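Local coordinates for M32 carboxypeptidase (Chitinophagaceae bacterium, PDB 7A03), which probably acts as a metal-dependent carboxypeptidase of the M32 family, removing amino acids from the C-terminal end of peptides, at residues Gly288-Ser300 against Ile463-Leu475. Residues are numbered along the deposited sequence; the frame is centred on the assembly and turned at random.
Sequences GEAASLGIHESQS and IHPFGRFYTSNEL
R468 and E289 form a salt bridge where the loop between helices 453-462 and 472-480 meets the N-terminal end of helix 293-307. The loop carries a type II' turn, F466 to F469, in the mostly helical M32 carboxypeptidase fold. NH1 of R468 donates to OE1 of E289 at 3.0 Å. The carboxylate uses its syn side, and the two flat groups lie 14° apart. NH1 also bridges to D94. A methionine in place of R468 would probably leave E289 and D94 without their shared cation.

Apolar contacts centre on I295. With CG1 beside the backbone N (chi1 -62°), CG2 is anti to that N and meets CG2 of I463 at 4.1 Å and CD2 of L475 at 4.2 Å. CG1 of I295 lies 3.9 Å from CB of S472. Both helix starts are capped: OG of S292 accepts from I295 N, and T471 with E474 forms a capping box. E165 also bonds OG of S292.

Q299 lies near a HExxH pattern, H267 to H271, consistent with a metallopeptidase site. The H464 ring, nearly perpendicular to the Q299 amide, donates from NE2 to Q299 OE1 at 2.9 Å, from above the carbonyl plane.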
loop_
_atom_site.group_PDB
_atom_site.type_symbol
_atom_site.label_atom_id
_atom_site.label_comp_id
_atom_site.label_asym_id
_atom_site.label_seq_id
_atom_site.Cartn_x
_atom_site.Cartn_y
_atom_site.Cartn_z
ATOM N N GLY A 288 4.943 7.596 -16.457
ATOM C CA GLY A 288 4.002 8.450 -15.758
ATOM C C GLY A 288 3.193 7.760 -14.679
ATOM O O GLY A 288 2.227 8.350 -14.183
ATOM N N GLU A 289 3.541 6.516 -14.318
ATOM C CA GLU A 289 2.847 5.727 -13.307
ATOM C C GLU A 289 3.753 5.519 -12.096
ATOM O O GLU A 289 4.976 5.479 -12.224
ATOM C CB GLU A 289 2.466 4.343 -13.870
ATOM C CG GLU A 289 1.509 4.401 -15.056
ATOM C CD GLU A 289 1.346 3.064 -15.785
ATOM O OE1 GLU A 289 2.063 2.101 -15.440
ATOM O OE2 GLU A 289 0.482 2.978 -16.699
ATOM N N ALA A 290 3.142 5.378 -10.917
ATOM C CA ALA A 290 3.905 5.068 -9.714
ATOM C C ALA A 290 4.791 3.848 -9.946
ATOM O O ALA A 290 4.413 2.912 -10.658
ATOM C CB ALA A 290 2.953 4.767 -8.559
ATOM N N ALA A 291 5.979 3.857 -9.318
ATOM C CA ALA A 291 7.009 2.859 -9.613
ATOM C C ALA A 291 6.574 1.450 -9.232
ATOM O O ALA A 291 6.922 0.484 -9.925
ATOM C CB ALA A 291 8.329 3.226 -8.932
ATOM N N SER A 292 5.826 1.307 -8.137
ATOM C CA SER A 292 5.397 -0.002 -7.648
ATOM C C SER A 292 4.525 0.220 -6.423
ATOM O O SER A 292 4.493 1.318 -5.853
ATOM C CB SER A 292 6.568 -0.893 -7.246
ATOM O OG SER A 292 7.028 -0.535 -5.948
ATOM N N LEU A 293 3.824 -0.846 -6.012
ATOM C CA LEU A 293 3.005 -0.782 -4.804
ATOM C C LEU A 293 3.868 -0.522 -3.581
ATOM O O LEU A 293 3.483 0.244 -2.691
ATOM C CB LEU A 293 2.242 -2.093 -4.600
ATOM C CG LEU A 293 0.973 -2.361 -5.412
ATOM C CD1 LEU A 293 0.464 -3.757 -5.070
ATOM C CD2 LEU A 293 -0.091 -1.327 -5.119
ATOM N N GLY A 294 5.038 -1.155 -3.522
ATOM C CA GLY A 294 5.940 -0.921 -2.403
ATOM C C GLY A 294 6.427 0.516 -2.317
ATOM O O GLY A 294 6.465 1.101 -1.236
ATOM N N ILE A 295 6.801 1.107 -3.450
ATOM C CA ILE A 295 7.218 2.508 -3.424
ATOM C C ILE A 295 6.036 3.415 -3.057
ATOM O O ILE A 295 6.174 4.373 -2.284
ATOM C CB ILE A 295 7.915 2.894 -4.749
ATOM C CG1 ILE A 295 9.201 2.070 -4.970
ATOM C CG2 ILE A 295 8.182 4.409 -4.800
ATOM C CD1 ILE A 295 10.263 2.236 -3.863
ATOM N N HIS A 296 4.840 3.112 -3.565
ATOM C CA HIS A 296 3.700 3.923 -3.157
ATOM C C HIS A 296 3.476 3.831 -1.643
ATOM O O HIS A 296 3.268 4.850 -0.950
ATOM C CB HIS A 296 2.457 3.483 -3.932
ATOM C CG HIS A 296 1.618 4.624 -4.403
ATOM N ND1 HIS A 296 1.323 5.714 -3.611
ATOM C CD2 HIS A 296 1.046 4.864 -5.604
ATOM C CE1 HIS A 296 0.591 6.573 -4.306
ATOM N NE2 HIS A 296 0.412 6.078 -5.518
ATOM N N GLU A 297 3.556 2.607 -1.102
ATOM C CA GLU A 297 3.380 2.439 0.328
ATOM C C GLU A 297 4.488 3.141 1.114
ATOM O O GLU A 297 4.236 3.633 2.217
ATOM C CB GLU A 297 3.272 0.945 0.669
ATOM C CG GLU A 297 2.936 0.659 2.127
ATOM C CD GLU A 297 1.450 0.832 2.429
ATOM O OE1 GLU A 297 0.686 1.204 1.516
ATOM O OE2 GLU A 297 1.047 0.588 3.581
ATOM N N SER A 298 5.707 3.220 0.563
ATOM C CA SER A 298 6.766 3.961 1.249
ATOM C C SER A 298 6.397 5.428 1.403
ATOM O O SER A 298 6.763 6.067 2.398
ATOM C CB SER A 298 8.102 3.848 0.504
ATOM O OG SER A 298 8.163 4.699 -0.641
ATOM N N GLN A 299 5.691 5.985 0.422
ATOM C CA GLN A 299 5.281 7.390 0.554
ATOM C C GLN A 299 4.228 7.586 1.650
ATOM O O GLN A 299 4.344 8.506 2.495
ATOM C CB GLN A 299 4.763 7.876 -0.795
ATOM C CG GLN A 299 5.815 7.802 -1.871
ATOM C CD GLN A 299 7.064 8.561 -1.473
ATOM O OE1 GLN A 299 7.103 9.790 -1.531
ATOM N NE2 GLN A 299 8.095 7.826 -1.039
ATOM N N SER A 300 3.235 6.693 1.696
ATOM C CA SER A 300 2.235 6.797 2.765
ATOM C C SER A 300 2.847 6.616 4.155
ATOM O O SER A 300 2.531 7.370 5.093
ATOM C CB SER A 300 1.065 5.832 2.542
ATOM O OG SER A 300 1.468 4.481 2.649
ATOM N N ILE A 463 12.109 10.856 -6.141
ATOM C CA ILE A 463 11.180 9.735 -6.322
ATOM C C ILE A 463 10.054 10.063 -7.293
ATOM O O ILE A 463 9.855 9.360 -8.291
ATOM C CB ILE A 463 10.621 9.248 -4.973
ATOM C CG1 ILE A 463 11.756 8.637 -4.134
ATOM C CG2 ILE A 463 9.524 8.218 -5.214
ATOM C CD1 ILE A 463 11.406 8.420 -2.677
ATOM N N HIS A 464 9.311 11.132 -7.010
ATOM C CA HIS A 464 8.039 11.352 -7.695
ATOM C C HIS A 464 8.093 11.432 -9.216
ATOM O O HIS A 464 7.171 10.896 -9.855
ATOM C CB HIS A 464 7.343 12.581 -7.114
ATOM C CG HIS A 464 6.994 12.437 -5.670
ATOM N ND1 HIS A 464 6.391 13.442 -4.942
ATOM C CD2 HIS A 464 7.132 11.391 -4.826
ATOM C CE1 HIS A 464 6.187 13.025 -3.706
ATOM N NE2 HIS A 464 6.636 11.784 -3.608
ATOM N N PRO A 465 9.052 12.110 -9.855
ATOM C CA PRO A 465 8.906 12.402 -11.290
ATOM C C PRO A 465 9.345 11.289 -12.217
ATOM O O PRO A 465 9.213 11.443 -13.433
ATOM C CB PRO A 465 9.821 13.622 -11.467
ATOM C CG PRO A 465 10.919 13.368 -10.504
ATOM C CD PRO A 465 10.274 12.732 -9.301
ATOM N N PHE A 466 9.880 10.194 -11.693
ATOM C CA PHE A 466 10.444 9.154 -12.538
ATOM C C PHE A 466 9.447 8.089 -12.956
ATOM O O PHE A 466 9.770 7.287 -13.834
ATOM C CB PHE A 466 11.631 8.504 -11.837
ATOM C CG PHE A 466 12.733 9.471 -11.538
ATOM C CD1 PHE A 466 13.438 10.063 -12.564
ATOM C CD2 PHE A 466 13.034 9.822 -10.244
ATOM C CE1 PHE A 466 14.443 10.973 -12.303
ATOM C CE2 PHE A 466 14.050 10.725 -9.973
ATOM C CZ PHE A 466 14.751 11.299 -11.008
ATOM N N GLY A 467 8.261 8.065 -12.369
ATOM C CA GLY A 467 7.332 7.003 -12.681
ATOM C C GLY A 467 7.970 5.636 -12.486
ATOM O O GLY A 467 8.600 5.356 -11.453
ATOM N N ARG A 468 7.816 4.774 -13.485
ATOM C CA ARG A 468 8.383 3.428 -13.467
ATOM C C ARG A 468 9.769 3.334 -14.088
ATOM O O ARG A 468 10.244 2.218 -14.306
ATOM C CB ARG A 468 7.450 2.442 -14.181
ATOM C CG ARG A 468 6.198 2.096 -13.375
ATOM C CD ARG A 468 5.144 1.411 -14.246
ATOM N NE ARG A 468 5.622 0.126 -14.762
ATOM C CZ ARG A 468 5.016 -0.571 -15.720
ATOM N NH1 ARG A 468 3.910 -0.108 -16.290
ATOM N NH2 ARG A 468 5.533 -1.727 -16.112
ATOM N N PHE A 469 10.434 4.463 -14.372
ATOM C CA PHE A 469 11.719 4.405 -15.070
ATOM C C PHE A 469 12.722 3.509 -14.350
ATOM O O PHE A 469 13.423 2.714 -14.982
ATOM C CB PHE A 469 12.295 5.811 -15.264
ATOM C CG PHE A 469 13.542 5.836 -16.111
ATOM C CD1 PHE A 469 14.793 5.624 -15.548
ATOM C CD2 PHE A 469 13.461 6.034 -17.479
ATOM C CE1 PHE A 469 15.940 5.625 -16.339
ATOM C CE2 PHE A 469 14.597 6.042 -18.273
ATOM C CZ PHE A 469 15.841 5.838 -17.707
ATOM N N TYR A 470 12.794 3.621 -13.029
ATOM C CA TYR A 470 13.632 2.760 -12.208
ATOM C C TYR A 470 12.772 1.724 -11.495
ATOM O O TYR A 470 11.675 2.026 -11.016
ATOM C CB TYR A 470 14.368 3.587 -11.152
ATOM C CG TYR A 470 15.221 4.712 -11.694
ATOM C CD1 TYR A 470 16.471 4.457 -12.252
ATOM C CD2 TYR A 470 14.794 6.031 -11.617
ATOM C CE1 TYR A 470 17.260 5.489 -12.732
ATOM C CE2 TYR A 470 15.572 7.066 -12.102
ATOM C CZ TYR A 470 16.810 6.790 -12.654
ATOM O OH TYR A 470 17.587 7.822 -13.135
ATOM N N THR A 471 13.285 0.500 -11.390
ATOM C CA THR A 471 12.639 -0.451 -10.502
ATOM C C THR A 471 12.842 -0.008 -9.054
ATOM O O THR A 471 13.629 0.894 -8.756
ATOM C CB THR A 471 13.228 -1.853 -10.668
ATOM O OG1 THR A 471 14.514 -1.909 -10.033
ATOM C CG2 THR A 471 13.376 -2.222 -12.140
ATOM N N SER A 472 12.108 -0.652 -8.141
ATOM C CA SER A 472 12.215 -0.281 -6.736
ATOM C C SER A 472 13.655 -0.420 -6.254
ATOM O O SER A 472 14.159 0.443 -5.524
ATOM C CB SER A 472 11.259 -1.119 -5.883
ATOM O OG SER A 472 11.174 -2.446 -6.369
ATOM N N ASN A 473 14.344 -1.479 -6.702
ATOM C CA ASN A 473 15.736 -1.697 -6.315
ATOM C C ASN A 473 16.644 -0.618 -6.883
ATOM O O ASN A 473 17.484 -0.059 -6.167
ATOM C CB ASN A 473 16.206 -3.072 -6.787
ATOM C CG ASN A 473 17.708 -3.260 -6.609
ATOM O OD1 ASN A 473 18.421 -3.617 -7.551
ATOM N ND2 ASN A 473 18.195 -3.009 -5.394
ATOM N N GLU A 474 16.518 -0.340 -8.183
ATOM C CA GLU A 474 17.349 0.691 -8.793
ATOM C C GLU A 474 17.097 2.037 -8.146
ATOM O O GLU A 474 18.033 2.812 -7.927
ATOM C CB GLU A 474 17.070 0.771 -10.295
ATOM C CG GLU A 474 17.425 -0.504 -11.044
ATOM C CD GLU A 474 16.940 -0.480 -12.481
ATOM O OE1 GLU A 474 16.082 0.370 -12.807
ATOM O OE2 GLU A 474 17.420 -1.303 -13.291
ATOM N N LEU A 475 15.830 2.333 -7.829
ATOM C CA LEU A 475 15.504 3.600 -7.193
ATOM C C LEU A 475 16.175 3.703 -5.829
ATOM O O LEU A 475 16.800 4.714 -5.499
ATOM C CB LEU A 475 13.986 3.722 -7.064
ATOM C CG LEU A 475 13.443 5.107 -6.763
ATOM C CD1 LEU A 475 13.929 6.127 -7.776
ATOM C CD2 LEU A 475 11.914 5.059 -6.722
HETATM O O HOH W 1 9.490 0.660 -11.442
#